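Local structure of flagellar biosynthesis protein FlhA (Bacillus subtilis, 3MIX) at residues A[233-238]-A[263-268]. The protein takes part in the export of flagellar proteins as a membrane component of the type III secretion system, this chain being its cytosolic domain. Sequence-based numbering, arbitrary orientation.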
loop_
_atom_site.group_PDB
_atom_site.type_symbol
_atom_site.label_atom_id
_atom_site.label_comp_id
_atom_site.label_asym_id
_atom_site.label_seq_id
_atom_site.Cartn_x
_atom_site.Cartn_y
_atom_site.Cartn_z
ATOM N N GLU A 233 -2.469 0.560 4.723
ATOM C CA GLU A 233 -3.319 1.716 4.957
ATOM C C GLU A 233 -2.614 3.042 4.665
ATOM O O GLU A 233 -3.082 4.106 5.086
ATOM C CB GLU A 233 -3.862 1.681 6.394
ATOM C CG GLU A 233 -4.521 0.330 6.753
ATOM C CD GLU A 233 -5.432 0.417 7.991
ATOM O OE1 GLU A 233 -6.343 1.265 8.006
ATOM O OE2 GLU A 233 -5.254 -0.380 8.940
ATOM N N LYS A 234 -1.491 2.990 3.955
ATOM C CA LYS A 234 -0.838 4.210 3.447
ATOM C C LYS A 234 -0.136 4.988 4.569
ATOM O O LYS A 234 0.067 6.205 4.472
ATOM C CB LYS A 234 -1.827 5.148 2.704
ATOM C CG LYS A 234 -2.639 4.528 1.555
ATOM C CD LYS A 234 -1.806 3.542 0.720
ATOM C CE LYS A 234 -2.635 2.807 -0.353
ATOM N NZ LYS A 234 -3.026 1.446 0.098
ATOM N N VAL A 235 0.224 4.284 5.633
ATOM C CA VAL A 235 0.956 4.902 6.716
ATOM C C VAL A 235 2.403 4.697 6.359
ATOM O O VAL A 235 2.867 3.566 6.262
ATOM C CB VAL A 235 0.632 4.255 8.098
ATOM C CG1 VAL A 235 1.548 4.830 9.196
ATOM C CG2 VAL A 235 -0.864 4.438 8.465
ATOM N N SER A 236 3.111 5.791 6.134
ATOM C CA SER A 236 4.548 5.711 5.863
ATOM C C SER A 236 5.283 4.971 7.011
ATOM O O SER A 236 4.920 5.115 8.208
ATOM C CB SER A 236 5.120 7.126 5.719
ATOM O OG SER A 236 6.540 7.103 5.668
ATOM N N ILE A 237 6.307 4.204 6.641
ATOM C CA ILE A 237 7.181 3.544 7.612
ATOM C C ILE A 237 8.570 4.197 7.696
ATOM O O ILE A 237 9.531 3.543 8.125
ATOM C CB ILE A 237 7.294 2.013 7.340
ATOM C CG1 ILE A 237 7.902 1.731 5.941
ATOM C CG2 ILE A 237 5.881 1.327 7.476
ATOM C CD1 ILE A 237 8.185 0.263 5.651
ATOM N N ARG A 238 8.681 5.476 7.308
ATOM C CA ARG A 238 9.927 6.253 7.515
ATOM C C ARG A 238 10.382 6.424 8.950
ATOM O O ARG A 238 11.581 6.446 9.206
ATOM C CB ARG A 238 9.826 7.646 6.882
ATOM C CG ARG A 238 9.728 7.477 5.365
ATOM C CD ARG A 238 10.625 8.350 4.639
ATOM N NE ARG A 238 11.903 8.594 5.286
ATOM C CZ ARG A 238 12.536 9.751 5.167
ATOM N NH1 ARG A 238 13.698 9.943 5.755
ATOM N NH2 ARG A 238 11.980 10.725 4.473
ATOM N N TYR A 263 -1.206 -0.094 18.156
ATOM C CA TYR A 263 -0.327 0.698 19.029
ATOM C C TYR A 263 0.645 1.544 18.247
ATOM O O TYR A 263 0.945 2.669 18.635
ATOM C CB TYR A 263 0.462 -0.193 19.992
ATOM C CG TYR A 263 -0.384 -1.109 20.808
ATOM C CD1 TYR A 263 -1.523 -0.647 21.452
ATOM C CD2 TYR A 263 -0.023 -2.442 20.974
ATOM C CE1 TYR A 263 -2.315 -1.511 22.222
ATOM C CE2 TYR A 263 -0.808 -3.319 21.718
ATOM C CZ TYR A 263 -1.941 -2.844 22.344
ATOM O OH TYR A 263 -2.704 -3.716 23.100
ATOM N N THR A 264 1.159 0.992 17.152
ATOM C CA THR A 264 2.109 1.731 16.316
ATOM C C THR A 264 1.417 2.909 15.622
ATOM O O THR A 264 1.935 4.027 15.643
ATOM C CB THR A 264 2.820 0.794 15.314
ATOM O OG1 THR A 264 3.505 -0.250 16.038
ATOM C CG2 THR A 264 3.821 1.550 14.489
ATOM N N ARG A 265 0.263 2.667 15.008
ATOM C CA ARG A 265 -0.523 3.757 14.409
ATOM C C ARG A 265 -0.757 4.896 15.435
ATOM O O ARG A 265 -0.520 6.067 15.131
ATOM C CB ARG A 265 -1.861 3.229 13.881
ATOM C CG ARG A 265 -1.757 2.291 12.642
ATOM C CD ARG A 265 -3.154 1.710 12.304
ATOM N NE ARG A 265 -4.157 2.768 12.116
ATOM C CZ ARG A 265 -4.352 3.411 10.969
ATOM N NH1 ARG A 265 -3.653 3.084 9.881
ATOM N NH2 ARG A 265 -5.260 4.370 10.896
ATOM N N GLN A 266 -1.170 4.556 16.655
ATOM C CA GLN A 266 -1.353 5.563 17.718
ATOM C C GLN A 266 -0.051 6.319 17.999
ATOM O O GLN A 266 -0.033 7.564 18.069
ATOM C CB GLN A 266 -1.890 4.920 18.999
ATOM C CG GLN A 266 -2.298 5.930 20.085
ATOM C CD GLN A 266 -2.648 5.274 21.426
ATOM O OE1 GLN A 266 -2.544 5.907 22.482
ATOM N NE2 GLN A 266 -3.064 4.010 21.388
ATOM N N ALA A 267 1.054 5.588 18.119
ATOM C CA ALA A 267 2.350 6.236 18.352
ATOM C C ALA A 267 2.729 7.193 17.228
ATOM O O ALA A 267 3.498 8.142 17.444
ATOM C CB ALA A 267 3.448 5.204 18.579
ATOM N N LEU A 268 2.153 6.962 16.054
ATOM C CA LEU A 268 2.418 7.744 14.840
ATOM C C LEU A 268 1.324 8.822 14.580
ATOM O O LEU A 268 1.119 9.269 13.448
ATOM C CB LEU A 268 2.532 6.764 13.644
ATOM C CG LEU A 268 3.792 5.878 13.565
ATOM C CD1 LEU A 268 3.757 4.915 12.376
ATOM C CD2 LEU A 268 5.078 6.693 13.489
HETATM O O HOH W 1 -4.640 5.266 7.834
HETATM O O HOH W 2 -2.552 0.145 9.274
#
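V235 and R265 mark the nearest approach of the two backbones, 7.9 Å between their CA atoms, where the loop after helix 220-232 passes the C-terminal end of helix 257-267. No hydrogen bond joins the segments directly. The R265 side chain bends at chi3 (55°), and its NH1 lies 3.4 Å from V235 CG2, which approaches the guanidinium obliquely. E233 crosses R265 at about a right angle, its OE1 over one guanidinium face and the carboxylate and guanidinium planes only 11° apart. The resulting salt bridge is long, E233 OE1 to R265 NH1 3.7 Å, with no N-H pointing at the oxygen, whose position is less certain. A water bridges the pair by hydrogen bonds, its oxygen 2.8 Å from E233 OE2 and 3.2 Å from R265 NH1. Helix 220-232 ends in a Schellman motif with K234, at positive phi, as its C-prime residue. V235 follows, its CB directed toward 263-268, and CG1, anti to the backbone N (chi1 173°), packs 3.9 Å from L268 CD1 at the junction of helices 257-267 and 269-276. Both charges have partners outside the segments: R346 for E233, again through the less certain OE1, and E367 for R265 NH2. On helix 269-276, Q271 and I272 pack against V235.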